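PDB 6IDY: lipase aflb from Neosartorya fumigata, which probably hydrolyses ester bonds of triacylglycerols and related lipids, as a fungal lipase of the alpha/beta-hydrolase fold that carries a bound calcium ion. Local coordinates for residues A[147-152]-A[217-222]; A[167-172]-A[231-236]; A[198-203]-A[419-424]; A[285-290]-A[430-435]. All blocks are in the same frame, centred on the assembly; numbering follows the deposited sequence.

Contact 1: A[147-152]-A[217-222]; sequences IHIPAS and NYISAI
Two isoleucine tips, one from Ile147 and one from Ile149, press against helix 205-223. The tip of Ile149 meets three residues of the helix. Its CD1 enters a hollow lined by Tyr218, Ile219 and Ile222. It meets the tyrosine at the ring edge, with Ile149 CD1 3.7 Å from Tyr218 CE2. It also meets two helix isoleucines tip to tip: Ile149 CD1 lies 3.9 Å from Ile219 CD1 and 3.8 Å from Ile222 CD1. The helix answers with a bump of its own. Ile219 CD1 reaches the sheet side and fits between Ile149 and the CG2 branch of Ile147, where Ile147 CG2 is 3.9 Å away. The other branch of Ile147 runs obliquely across Tyr218, and Ile147 CD1 stops 3.6 Å from Tyr218 CD2. In the alpha/beta-hydrolase fold helices flank a central sheet. Here strand 147-148 is the antiparallel outermost strand, paired through His148 with Trp194 of strand 190-195. The helix residue Ile219 also rests on Val193 of that strand and on Ile164 of strand 161-166. Tyr218 is set by its torsion, with CG anti to the backbone N (chi1 175°), which sends the ring out from the helix. One ring face is filled from within the helix by Ile222 CG2, 3.7 Å above the plane of the Tyr218 ring and offset toward the rim. Beyond the isoleucines, Tyr218 OH is hydrogen-bonded to Pro118 O.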
loop_
_atom_site.group_PDB
_atom_site.type_symbol
_atom_site.label_atom_id
_atom_site.label_comp_id
_atom_site.label_asym_id
_atom_site.label_seq_id
_atom_site.Cartn_x
_atom_site.Cartn_y
_atom_site.Cartn_z
ATOM N N ILE A 147 -7.050 -12.128 7.016
ATOM C CA ILE A 147 -5.949 -11.815 7.928
ATOM C C ILE A 147 -4.916 -12.926 7.967
ATOM O O ILE A 147 -5.229 -14.049 8.355
ATOM C CB ILE A 147 -6.447 -11.448 9.356
ATOM C CG1 ILE A 147 -7.632 -10.449 9.313
ATOM C CG2 ILE A 147 -5.285 -10.919 10.214
ATOM C CD1 ILE A 147 -8.489 -10.383 10.587
ATOM N N HIS A 148 -3.676 -12.604 7.602
ATOM C CA HIS A 148 -2.590 -13.564 7.692
ATOM C C HIS A 148 -1.863 -13.300 9.001
ATOM O O HIS A 148 -1.194 -12.275 9.144
ATOM C CB HIS A 148 -1.630 -13.489 6.495
ATOM C CG HIS A 148 -0.581 -14.556 6.538
ATOM N ND1 HIS A 148 -0.796 -15.799 5.971
ATOM C CD2 HIS A 148 0.630 -14.554 7.140
ATOM C CE1 HIS A 148 0.307 -16.494 6.204
ATOM N NE2 HIS A 148 1.190 -15.790 6.909
ATOM N N ILE A 149 -2.044 -14.206 9.967
ATOM C CA ILE A 149 -1.405 -14.132 11.278
ATOM C C ILE A 149 -0.205 -15.090 11.268
ATOM O O ILE A 149 -0.403 -16.308 11.250
ATOM C CB ILE A 149 -2.394 -14.422 12.446
ATOM C CG1 ILE A 149 -3.572 -13.417 12.445
ATOM C CG2 ILE A 149 -1.657 -14.417 13.799
ATOM C CD1 ILE A 149 -4.741 -13.762 13.384
ATOM N N PRO A 150 1.043 -14.570 11.248
ATOM C CA PRO A 150 2.206 -15.468 11.251
ATOM C C PRO A 150 2.248 -16.314 12.521
ATOM O O PRO A 150 1.808 -15.858 13.577
ATOM C CB PRO A 150 3.399 -14.501 11.163
ATOM C CG PRO A 150 2.815 -13.234 10.566
ATOM C CD PRO A 150 1.469 -13.155 11.220
ATOM N N ALA A 151 2.741 -17.554 12.409
ATOM C CA ALA A 151 2.856 -18.496 13.533
ATOM C C ALA A 151 3.689 -17.931 14.699
ATOM O O ALA A 151 3.556 -18.410 15.822
ATOM C CB ALA A 151 3.446 -19.814 13.056
ATOM N N SER A 152 4.510 -16.896 14.431
ATOM C CA SER A 152 5.353 -16.236 15.430
ATOM C C SER A 152 4.640 -15.114 16.196
ATOM O O SER A 152 5.198 -14.628 17.181
ATOM C CB SER A 152 6.643 -15.716 14.793
ATOM O OG SER A 152 6.366 -14.870 13.692
ATOM N N ASN A 217 -10.446 -4.461 14.860
ATOM C CA ASN A 217 -11.202 -4.969 16.003
ATOM C C ASN A 217 -10.876 -6.415 16.347
ATOM O O ASN A 217 -10.850 -6.761 17.528
ATOM C CB ASN A 217 -12.698 -4.753 15.804
ATOM C CG ASN A 217 -13.100 -3.305 15.963
ATOM O OD1 ASN A 217 -12.411 -2.503 16.610
ATOM N ND2 ASN A 217 -14.237 -2.942 15.400
ATOM N N TYR A 218 -10.547 -7.235 15.335
ATOM C CA TYR A 218 -10.185 -8.630 15.557
ATOM C C TYR A 218 -8.797 -8.768 16.185
ATOM O O TYR A 218 -8.637 -9.531 17.141
ATOM C CB TYR A 218 -10.315 -9.467 14.263
ATOM C CG TYR A 218 -9.839 -10.895 14.423
ATOM C CD1 TYR A 218 -10.687 -11.883 14.914
ATOM C CD2 TYR A 218 -8.527 -11.248 14.126
ATOM C CE1 TYR A 218 -10.238 -13.192 15.102
ATOM C CE2 TYR A 218 -8.069 -12.549 14.308
ATOM C CZ TYR A 218 -8.928 -13.519 14.792
ATOM O OH TYR A 218 -8.460 -14.795 14.954
ATOM N N ILE A 219 -7.794 -8.073 15.626
ATOM C CA ILE A 219 -6.424 -8.155 16.135
ATOM C C ILE A 219 -6.356 -7.545 17.537
ATOM O O ILE A 219 -5.704 -8.120 18.409
ATOM C CB ILE A 219 -5.381 -7.596 15.127
ATOM C CG1 ILE A 219 -5.341 -8.451 13.821
ATOM C CG2 ILE A 219 -3.982 -7.431 15.742
ATOM C CD1 ILE A 219 -4.820 -9.936 13.921
ATOM N N SER A 220 -7.105 -6.455 17.781
ATOM C CA SER A 220 -7.153 -5.848 19.112
ATOM C C SER A 220 -7.763 -6.815 20.142
ATOM O O SER A 220 -7.242 -6.917 21.255
ATOM C CB SER A 220 -7.930 -4.536 19.085
ATOM O OG SER A 220 -7.931 -3.917 20.362
ATOM N N ALA A 221 -8.837 -7.540 19.756
ATOM C CA ALA A 221 -9.537 -8.498 20.627
ATOM C C ALA A 221 -8.675 -9.688 21.042
ATOM O O ALA A 221 -8.568 -9.953 22.241
ATOM C CB ALA A 221 -10.820 -8.981 19.968
ATOM N N ILE A 222 -8.049 -10.391 20.063
ATOM C CA ILE A 222 -7.200 -11.575 20.304
ATOM C C ILE A 222 -5.914 -11.246 21.069
ATOM O O ILE A 222 -5.345 -12.124 21.721
ATOM C CB ILE A 222 -6.886 -12.375 19.000
ATOM C CG1 ILE A 222 -6.102 -11.515 17.965
ATOM C CG2 ILE A 222 -8.155 -13.010 18.405
ATOM C CD1 ILE A 222 -5.419 -12.280 16.844
#

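Contact 2: A[167-172]-A[231-236]; sequences PGTATP and SWSQGG
Backbone packing comes first. Gly168 CA lies 3.2 Å from Trp232 O and 3.8 Å from Ser233 CB; a CB there would run into Trp232 CE3 and Ser233 CB. Pro167 O also closes to 3.2 Å from Gly235 CA. The second segment is the tight strand-turn-helix of a nucleophile elbow, and Ser233 sits at its apex with the strained backbone expected there (phi 54°, psi -125°). Among ring contacts, Trp232 has Ser233 CB over one face, while Thr171 OG1 lies at its edge, 4.0 Å from Trp232 CZ3. One hydrogen bond joins the segments: Gln234 NE2 gives an N-H to Thr169 OG1 at 3.0 Å, nearly straight (163°) and close to the amide plane. The same NE2 also bonds to Ser201 O, Gln234 OE1 to Asn208 ND2, and Thr169 OG1 to Gln288 OE1. Thr171 OG1 bonds back to Thr169 O at 2.8 Å and braces the turn. Ser233 OG, anti to the backbone N, bonds to His361 NE2, and Trp232 NE1 to His361 O. This chemistry implies a probable catalytic serine, with Thr169, whose N is 4.0 Å from Ser233 OG, and the backbone N of Gln234 placed as in the oxyanion hole of Candida antarctica lipase B.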
loop_
_atom_site.group_PDB
_atom_site.type_symbol
_atom_site.label_atom_id
_atom_site.label_comp_id
_atom_site.label_asym_id
_atom_site.label_seq_id
_atom_site.Cartn_x
_atom_site.Cartn_y
_atom_site.Cartn_z
ATOM N N PRO A 167 -2.469 -3.480 2.475
ATOM C CA PRO A 167 -1.875 -3.364 1.134
ATOM C C PRO A 167 -2.410 -2.202 0.311
ATOM O O PRO A 167 -3.393 -1.571 0.697
ATOM C CB PRO A 167 -2.262 -4.693 0.489
ATOM C CG PRO A 167 -3.585 -5.006 1.092
ATOM C CD PRO A 167 -3.440 -4.592 2.530
ATOM N N GLY A 168 -1.771 -1.971 -0.833
ATOM C CA GLY A 168 -2.166 -0.955 -1.792
ATOM C C GLY A 168 -2.922 -1.560 -2.958
ATOM O O GLY A 168 -3.250 -2.751 -2.955
ATOM N N THR A 169 -3.188 -0.734 -3.968
ATOM C CA THR A 169 -3.926 -1.113 -5.170
ATOM C C THR A 169 -3.250 -2.219 -5.970
ATOM O O THR A 169 -2.032 -2.169 -6.201
ATOM C CB THR A 169 -4.169 0.128 -6.035
ATOM O OG1 THR A 169 -4.881 1.101 -5.274
ATOM C CG2 THR A 169 -4.917 -0.184 -7.315
ATOM N N ALA A 170 -4.064 -3.223 -6.379
ATOM C CA ALA A 170 -3.709 -4.336 -7.262
ATOM C C ALA A 170 -2.557 -5.224 -6.772
ATOM O O ALA A 170 -2.095 -6.087 -7.521
ATOM C CB ALA A 170 -3.404 -3.791 -8.651
ATOM N N THR A 171 -2.088 -5.016 -5.533
ATOM C CA THR A 171 -0.933 -5.759 -5.035
ATOM C C THR A 171 -1.238 -6.442 -3.702
ATOM O O THR A 171 -1.615 -5.756 -2.750
ATOM C CB THR A 171 0.325 -4.859 -4.996
ATOM O OG1 THR A 171 0.244 -3.850 -6.010
ATOM C CG2 THR A 171 1.612 -5.653 -5.191
ATOM N N PRO A 172 -1.117 -7.791 -3.628
ATOM C CA PRO A 172 -1.393 -8.488 -2.355
ATOM C C PRO A 172 -0.419 -8.071 -1.258
ATOM O O PRO A 172 0.744 -7.804 -1.545
ATOM C CB PRO A 172 -1.224 -9.976 -2.704
ATOM C CG PRO A 172 -1.240 -10.047 -4.182
ATOM C CD PRO A 172 -0.695 -8.745 -4.671
ATOM N N SER A 231 -0.030 1.346 6.425
ATOM C CA SER A 231 -0.651 1.169 5.125
ATOM C C SER A 231 0.224 1.677 3.984
ATOM O O SER A 231 1.133 2.473 4.205
ATOM C CB SER A 231 -2.016 1.854 5.106
ATOM O OG SER A 231 -1.903 3.260 4.961
ATOM N N TRP A 232 -0.055 1.198 2.767
ATOM C CA TRP A 232 0.603 1.630 1.547
ATOM C C TRP A 232 -0.458 1.982 0.519
ATOM O O TRP A 232 -1.444 1.260 0.401
ATOM C CB TRP A 232 1.563 0.557 0.976
ATOM C CG TRP A 232 2.208 0.969 -0.324
ATOM C CD1 TRP A 232 2.953 2.092 -0.548
ATOM C CD2 TRP A 232 2.120 0.288 -1.584
ATOM N NE1 TRP A 232 3.334 2.152 -1.870
ATOM C CE2 TRP A 232 2.834 1.058 -2.530
ATOM C CE3 TRP A 232 1.525 -0.918 -2.004
ATOM C CZ2 TRP A 232 2.970 0.665 -3.871
ATOM C CZ3 TRP A 232 1.656 -1.303 -3.332
ATOM C CH2 TRP A 232 2.381 -0.523 -4.246
ATOM N N SER A 233 -0.260 3.099 -0.213
ATOM C CA SER A 233 -1.110 3.527 -1.324
ATOM C C SER A 233 -2.586 3.617 -0.899
ATOM O O SER A 233 -2.886 4.267 0.108
ATOM C CB SER A 233 -0.908 2.567 -2.502
ATOM O OG SER A 233 -1.577 2.970 -3.683
ATOM N N GLN A 234 -3.487 2.911 -1.620
ATOM C CA GLN A 234 -4.918 2.825 -1.331
ATOM C C GLN A 234 -5.196 2.339 0.097
ATOM O O GLN A 234 -6.256 2.639 0.641
ATOM C CB GLN A 234 -5.606 1.905 -2.338
ATOM C CG GLN A 234 -7.127 1.976 -2.282
ATOM C CD GLN A 234 -7.746 0.666 -2.652
ATOM O OE1 GLN A 234 -8.589 0.132 -1.934
ATOM N NE2 GLN A 234 -7.350 0.125 -3.787
ATOM N N GLY A 235 -4.242 1.621 0.694
ATOM C CA GLY A 235 -4.332 1.159 2.080
ATOM C C GLY A 235 -4.687 2.265 3.056
ATOM O O GLY A 235 -5.405 2.024 4.029
ATOM N N GLY A 236 -4.189 3.476 2.773
ATOM C CA GLY A 236 -4.472 4.689 3.539
ATOM C C GLY A 236 -5.938 5.065 3.451
ATOM O O GLY A 236 -6.558 5.402 4.465
#

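Contact 3: A[198-203]-A[419-424]; sequences PQASLN and LAEVLA
Helix 414-424 lies against the loop that leaves strand 190-195 of the alpha/beta-hydrolase sheet and leads into helix 205-223. The loop makes an unusual turn: Gln199, Ala200 and Ser201 have positive phi in succession. Leu202 N closes the turn on Gln199 O, 3.0 Å away. This brings Ala200 and Leu202 to the helix side. Along the helix, Leu419 faces helices 31-47 and 81-90, and Ala420 faces helix 16-24. Glu421 is the first residue to meet the loop. Its CG stands beside the backbone N (chi1 -75°), and the chain bends again at chi2 (-68°). The bend lays CG and the carboxylate alongside the methyl of Ala200. Ala200 CB is 4.0 Å from Glu421 CG and 3.7 Å from Glu421 OE1. The other oxygen, OE2, is hydrogen-bonded to Tyr105 OH, which gives the carboxylate a polar partner beside an apolar neighbour. The backbone of Glu421 takes part too. Leu202 CD1 packs on it, 3.4 Å from Glu421 O, and meets Glu421 CB at 3.9 Å. Val422 follows with an apolar side-chain contact. Its side chain crosses that of Leu202 at about a right angle, and Val422 CG2 meets Leu202 CD2 at 3.9 Å. Leu423 points away from the loop and packs on helices 16-24 and 31-47. The helical turn behind Glu421 and Val422 is fixed by Leu423 N, which donates to Leu419 O at 2.9 Å.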
loop_
_atom_site.group_PDB
_atom_site.type_symbol
_atom_site.label_atom_id
_atom_site.label_comp_id
_atom_site.label_asym_id
_atom_site.label_seq_id
_atom_site.Cartn_x
_atom_site.Cartn_y
_atom_site.Cartn_z
ATOM N N PRO A 198 -9.314 -9.413 -0.622
ATOM C CA PRO A 198 -9.710 -10.168 -1.831
ATOM C C PRO A 198 -9.813 -9.288 -3.076
ATOM O O PRO A 198 -10.196 -8.117 -2.982
ATOM C CB PRO A 198 -11.069 -10.776 -1.447
ATOM C CG PRO A 198 -11.070 -10.793 0.056
ATOM C CD PRO A 198 -10.320 -9.557 0.452
ATOM N N GLN A 199 -9.418 -9.854 -4.238
ATOM C CA GLN A 199 -9.374 -9.196 -5.552
ATOM C C GLN A 199 -8.269 -8.122 -5.563
ATOM O O GLN A 199 -8.314 -7.174 -6.355
ATOM C CB GLN A 199 -10.763 -8.637 -5.974
ATOM C CG GLN A 199 -11.815 -9.695 -6.349
ATOM C CD GLN A 199 -12.246 -10.605 -5.218
ATOM O OE1 GLN A 199 -11.859 -11.777 -5.155
ATOM N NE2 GLN A 199 -13.055 -10.098 -4.301
ATOM N N ALA A 200 -7.276 -8.283 -4.658
ATOM C CA ALA A 200 -6.105 -7.420 -4.486
ATOM C C ALA A 200 -6.451 -5.925 -4.477
ATOM O O ALA A 200 -5.885 -5.149 -5.251
ATOM C CB ALA A 200 -5.053 -7.741 -5.555
ATOM N N SER A 201 -7.428 -5.532 -3.625
ATOM C CA SER A 201 -7.874 -4.137 -3.455
ATOM C C SER A 201 -8.402 -3.462 -4.744
ATOM O O SER A 201 -8.439 -2.234 -4.809
ATOM C CB SER A 201 -6.764 -3.289 -2.824
ATOM O OG SER A 201 -6.238 -3.899 -1.657
ATOM N N LEU A 202 -8.810 -4.249 -5.754
ATOM C CA LEU A 202 -9.331 -3.695 -7.015
ATOM C C LEU A 202 -10.846 -3.519 -7.004
ATOM O O LEU A 202 -11.364 -2.739 -7.800
ATOM C CB LEU A 202 -8.864 -4.477 -8.245
ATOM C CG LEU A 202 -7.378 -4.340 -8.596
ATOM C CD1 LEU A 202 -6.983 -5.354 -9.620
ATOM C CD2 LEU A 202 -7.038 -2.922 -9.081
ATOM N N ASN A 203 -11.548 -4.174 -6.061
ATOM C CA ASN A 203 -12.987 -3.979 -5.888
ATOM C C ASN A 203 -13.209 -2.651 -5.154
ATOM O O ASN A 203 -12.249 -1.987 -4.743
ATOM C CB ASN A 203 -13.615 -5.106 -5.041
ATOM C CG ASN A 203 -13.733 -6.465 -5.671
ATOM O OD1 ASN A 203 -13.515 -6.672 -6.867
ATOM N ND2 ASN A 203 -14.107 -7.431 -4.855
ATOM N N LEU A 419 0.143 -4.803 -12.450
ATOM C CA LEU A 419 -0.305 -4.792 -13.840
ATOM C C LEU A 419 -1.116 -6.041 -14.177
ATOM O O LEU A 419 -2.197 -5.916 -14.752
ATOM C CB LEU A 419 0.853 -4.616 -14.841
ATOM C CG LEU A 419 0.421 -4.496 -16.316
ATOM C CD1 LEU A 419 -0.419 -3.243 -16.555
ATOM C CD2 LEU A 419 1.604 -4.549 -17.241
ATOM N N ALA A 420 -0.602 -7.231 -13.799
ATOM C CA ALA A 420 -1.272 -8.510 -14.016
ATOM C C ALA A 420 -2.660 -8.514 -13.368
ATOM O O ALA A 420 -3.625 -8.869 -14.035
ATOM C CB ALA A 420 -0.426 -9.641 -13.455
ATOM N N GLU A 421 -2.769 -8.064 -12.094
ATOM C CA GLU A 421 -4.047 -7.995 -11.377
ATOM C C GLU A 421 -5.043 -7.032 -12.055
ATOM O O GLU A 421 -6.217 -7.382 -12.208
ATOM C CB GLU A 421 -3.837 -7.615 -9.901
ATOM C CG GLU A 421 -3.297 -8.743 -9.030
ATOM C CD GLU A 421 -4.234 -9.910 -8.784
ATOM O OE1 GLU A 421 -5.462 -9.688 -8.700
ATOM O OE2 GLU A 421 -3.740 -11.052 -8.683
ATOM N N VAL A 422 -4.578 -5.840 -12.468
ATOM C CA VAL A 422 -5.428 -4.843 -13.144
ATOM C C VAL A 422 -5.976 -5.414 -14.463
ATOM O O VAL A 422 -7.192 -5.368 -14.700
ATOM C CB VAL A 422 -4.713 -3.467 -13.339
ATOM C CG1 VAL A 422 -5.496 -2.558 -14.281
ATOM C CG2 VAL A 422 -4.513 -2.762 -12.004
ATOM N N LEU A 423 -5.085 -6.000 -15.281
ATOM C CA LEU A 423 -5.454 -6.554 -16.582
ATOM C C LEU A 423 -6.379 -7.761 -16.485
ATOM O O LEU A 423 -7.308 -7.862 -17.284
ATOM C CB LEU A 423 -4.212 -6.851 -17.440
ATOM C CG LEU A 423 -3.285 -5.646 -17.757
ATOM C CD1 LEU A 423 -2.201 -6.034 -18.749
ATOM C CD2 LEU A 423 -4.059 -4.447 -18.296
ATOM N N ALA A 424 -6.187 -8.628 -15.478
ATOM C CA ALA A 424 -7.034 -9.814 -15.283
ATOM C C ALA A 424 -8.378 -9.496 -14.615
ATOM O O ALA A 424 -9.270 -10.342 -14.637
ATOM C CB ALA A 424 -6.291 -10.862 -14.467
#

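Contact 4: A[285-290]-A[430-435]; sequences LWQQGW and FGEPAI
The indole of Trp286 lies with one face under the backbone of Phe430 and Gly431. This joins helix 283-287 of the alpha/beta-hydrolase fold to the C-terminal loop after helix 414-424. Gly431 CA makes a CH-pi contact, 4.1 Å from the centroid of the five-membered ring of Trp286 and 18° off its normal. Phe430 O stands 3.4 Å above the plane of the Trp286 ring, offset toward the rim. Trp286 CB then meets Glu432 N at 3.7 Å. Next to it, Gln287 lies across Pro433, crossing its ring at about a right angle, with Gln287 NE2 3.5 Å from Pro433 CG. The Gln287 CG also touches Glu432 CB at 3.9 Å. A second shell positions these groups. Trp286 NE1 is hydrogen-bonded to Thr429 O, which fixes the rotation of the indole. Gln287 OE1 takes Val205 N and its NE2 reaches Asp204 OD1, so both ends of the amide are held. The Glu432 carboxylate is gripped by Glu293 N and Phe294 N at the start of helix 293-299, a setting that would probably favour its charged form. One water ties the sides together. It accepts from Gln287 NE2 at 2.9 Å and donates to Glu432 OE1 and to Pro433 O, each 2.8 Å away.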
loop_
_atom_site.group_PDB
_atom_site.type_symbol
_atom_site.label_atom_id
_atom_site.label_comp_id
_atom_site.label_asym_id
_atom_site.label_seq_id
_atom_site.Cartn_x
_atom_site.Cartn_y
_atom_site.Cartn_z
ATOM N N LEU A 285 -9.901 1.785 -8.963
ATOM C CA LEU A 285 -9.137 2.694 -9.825
ATOM C C LEU A 285 -9.953 3.962 -10.065
ATOM O O LEU A 285 -9.444 5.058 -9.836
ATOM C CB LEU A 285 -8.715 2.047 -11.166
ATOM C CG LEU A 285 -7.821 0.785 -11.114
ATOM C CD1 LEU A 285 -7.236 0.471 -12.482
ATOM C CD2 LEU A 285 -6.680 0.925 -10.098
ATOM N N TRP A 286 -11.241 3.804 -10.451
ATOM C CA TRP A 286 -12.132 4.932 -10.683
ATOM C C TRP A 286 -12.384 5.761 -9.430
ATOM O O TRP A 286 -12.377 6.989 -9.520
ATOM C CB TRP A 286 -13.446 4.498 -11.350
ATOM C CG TRP A 286 -13.324 4.339 -12.838
ATOM C CD1 TRP A 286 -13.563 3.211 -13.563
ATOM C CD2 TRP A 286 -12.867 5.331 -13.776
ATOM N NE1 TRP A 286 -13.312 3.444 -14.898
ATOM C CE2 TRP A 286 -12.892 4.739 -15.056
ATOM C CE3 TRP A 286 -12.458 6.674 -13.658
ATOM C CZ2 TRP A 286 -12.514 5.432 -16.208
ATOM C CZ3 TRP A 286 -12.106 7.367 -14.804
ATOM C CH2 TRP A 286 -12.139 6.750 -16.061
ATOM N N GLN A 287 -12.539 5.108 -8.261
ATOM C CA GLN A 287 -12.771 5.796 -6.975
ATOM C C GLN A 287 -11.587 6.636 -6.512
ATOM O O GLN A 287 -11.773 7.568 -5.734
ATOM C CB GLN A 287 -13.131 4.792 -5.873
ATOM C CG GLN A 287 -14.530 4.224 -6.031
ATOM C CD GLN A 287 -14.771 3.070 -5.096
ATOM O OE1 GLN A 287 -13.985 2.118 -5.012
ATOM N NE2 GLN A 287 -15.884 3.126 -4.391
ATOM N N GLN A 288 -10.376 6.314 -6.984
ATOM C CA GLN A 288 -9.170 7.025 -6.577
ATOM C C GLN A 288 -8.890 8.286 -7.411
ATOM O O GLN A 288 -7.823 8.886 -7.281
ATOM C CB GLN A 288 -7.967 6.078 -6.517
ATOM C CG GLN A 288 -8.082 5.166 -5.296
ATOM C CD GLN A 288 -7.019 4.119 -5.269
ATOM O OE1 GLN A 288 -7.134 3.052 -5.884
ATOM N NE2 GLN A 288 -5.958 4.402 -4.554
ATOM N N GLY A 289 -9.867 8.709 -8.206
ATOM C CA GLY A 289 -9.784 9.971 -8.928
ATOM C C GLY A 289 -9.963 11.106 -7.931
ATOM O O GLY A 289 -10.662 10.939 -6.929
ATOM N N TRP A 290 -9.323 12.248 -8.181
ATOM C CA TRP A 290 -9.357 13.430 -7.311
ATOM C C TRP A 290 -10.751 13.922 -6.942
ATOM O O TRP A 290 -10.983 14.262 -5.784
ATOM C CB TRP A 290 -8.575 14.590 -7.955
ATOM C CG TRP A 290 -8.270 15.721 -7.015
ATOM C CD1 TRP A 290 -9.022 16.837 -6.799
ATOM C CD2 TRP A 290 -7.129 15.830 -6.150
ATOM N NE1 TRP A 290 -8.409 17.652 -5.876
ATOM C CE2 TRP A 290 -7.248 17.053 -5.452
ATOM C CE3 TRP A 290 -5.997 15.030 -5.923
ATOM C CZ2 TRP A 290 -6.290 17.485 -4.526
ATOM C CZ3 TRP A 290 -5.047 15.460 -5.006
ATOM C CH2 TRP A 290 -5.189 16.682 -4.331
ATOM N N PHE A 430 -16.643 1.392 -16.253
ATOM C CA PHE A 430 -16.410 2.710 -16.844
ATOM C C PHE A 430 -16.546 3.862 -15.842
ATOM O O PHE A 430 -16.219 4.996 -16.178
ATOM C CB PHE A 430 -17.363 2.921 -18.028
ATOM C CG PHE A 430 -16.892 2.263 -19.297
ATOM C CD1 PHE A 430 -17.005 0.884 -19.473
ATOM C CD2 PHE A 430 -16.356 3.019 -20.331
ATOM C CE1 PHE A 430 -16.575 0.276 -20.655
ATOM C CE2 PHE A 430 -15.929 2.409 -21.514
ATOM C CZ PHE A 430 -16.049 1.048 -21.671
ATOM N N GLY A 431 -17.041 3.572 -14.644
ATOM C CA GLY A 431 -17.229 4.576 -13.604
ATOM C C GLY A 431 -17.222 3.986 -12.217
ATOM O O GLY A 431 -17.293 2.767 -12.060
ATOM N N GLU A 432 -17.130 4.849 -11.199
ATOM C CA GLU A 432 -17.112 4.447 -9.793
ATOM C C GLU A 432 -18.470 3.869 -9.327
ATOM O O GLU A 432 -19.511 4.275 -9.859
ATOM C CB GLU A 432 -16.681 5.633 -8.910
ATOM C CG GLU A 432 -17.689 6.773 -8.842
ATOM C CD GLU A 432 -17.327 7.890 -7.889
ATOM O OE1 GLU A 432 -16.954 7.589 -6.731
ATOM O OE2 GLU A 432 -17.417 9.068 -8.301
ATOM N N PRO A 433 -18.504 2.961 -8.318
ATOM C CA PRO A 433 -19.806 2.444 -7.861
ATOM C C PRO A 433 -20.600 3.452 -7.012
ATOM O O PRO A 433 -20.098 4.533 -6.676
ATOM C CB PRO A 433 -19.426 1.196 -7.052
ATOM C CG PRO A 433 -18.065 1.459 -6.565
ATOM C CD PRO A 433 -17.384 2.344 -7.573
ATOM N N ALA A 434 -21.848 3.094 -6.666
ATOM C CA ALA A 434 -22.707 3.921 -5.819
ATOM C C ALA A 434 -22.131 3.995 -4.391
ATOM O O ALA A 434 -21.441 3.072 -3.936
ATOM C CB ALA A 434 -24.117 3.336 -5.784
ATOM N N ILE A 435 -22.410 5.095 -3.698
ATOM C CA ILE A 435 -21.983 5.298 -2.313
ATOM C C ILE A 435 -22.855 4.442 -1.388
ATOM O O ILE A 435 -24.078 4.429 -1.535
ATOM C CB ILE A 435 -22.000 6.816 -1.936
ATOM C CG1 ILE A 435 -21.038 7.652 -2.830
ATOM C CG2 ILE A 435 -21.745 7.059 -0.431
ATOM C CD1 ILE A 435 -19.556 7.231 -2.832
HETATM O O HOH W 1 -17.666 5.203 -5.387
#

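Contact 2 lies near the centre of the chain, whereas contact 4 is at the surface. Contacts 1 and 3 are buried but farther out. Contacts 1 and 2 reach the same sheet, and helix 205-223 of the former is followed in the chain by strand 227-232 of the latter. Contact 1 is apolar and touches none of the others. Contacts 2, 3 and 4 touch one another. Hydrogen bonds link contact 2 to both of the others, while contacts 3 and 4 meet where Leu285 packs on Leu202 and Val422. Contact 3 is mostly apolar packing with a carboxylate at its side. Polar chemistry is thus concentrated at the probable active site and at the water-bridged surface.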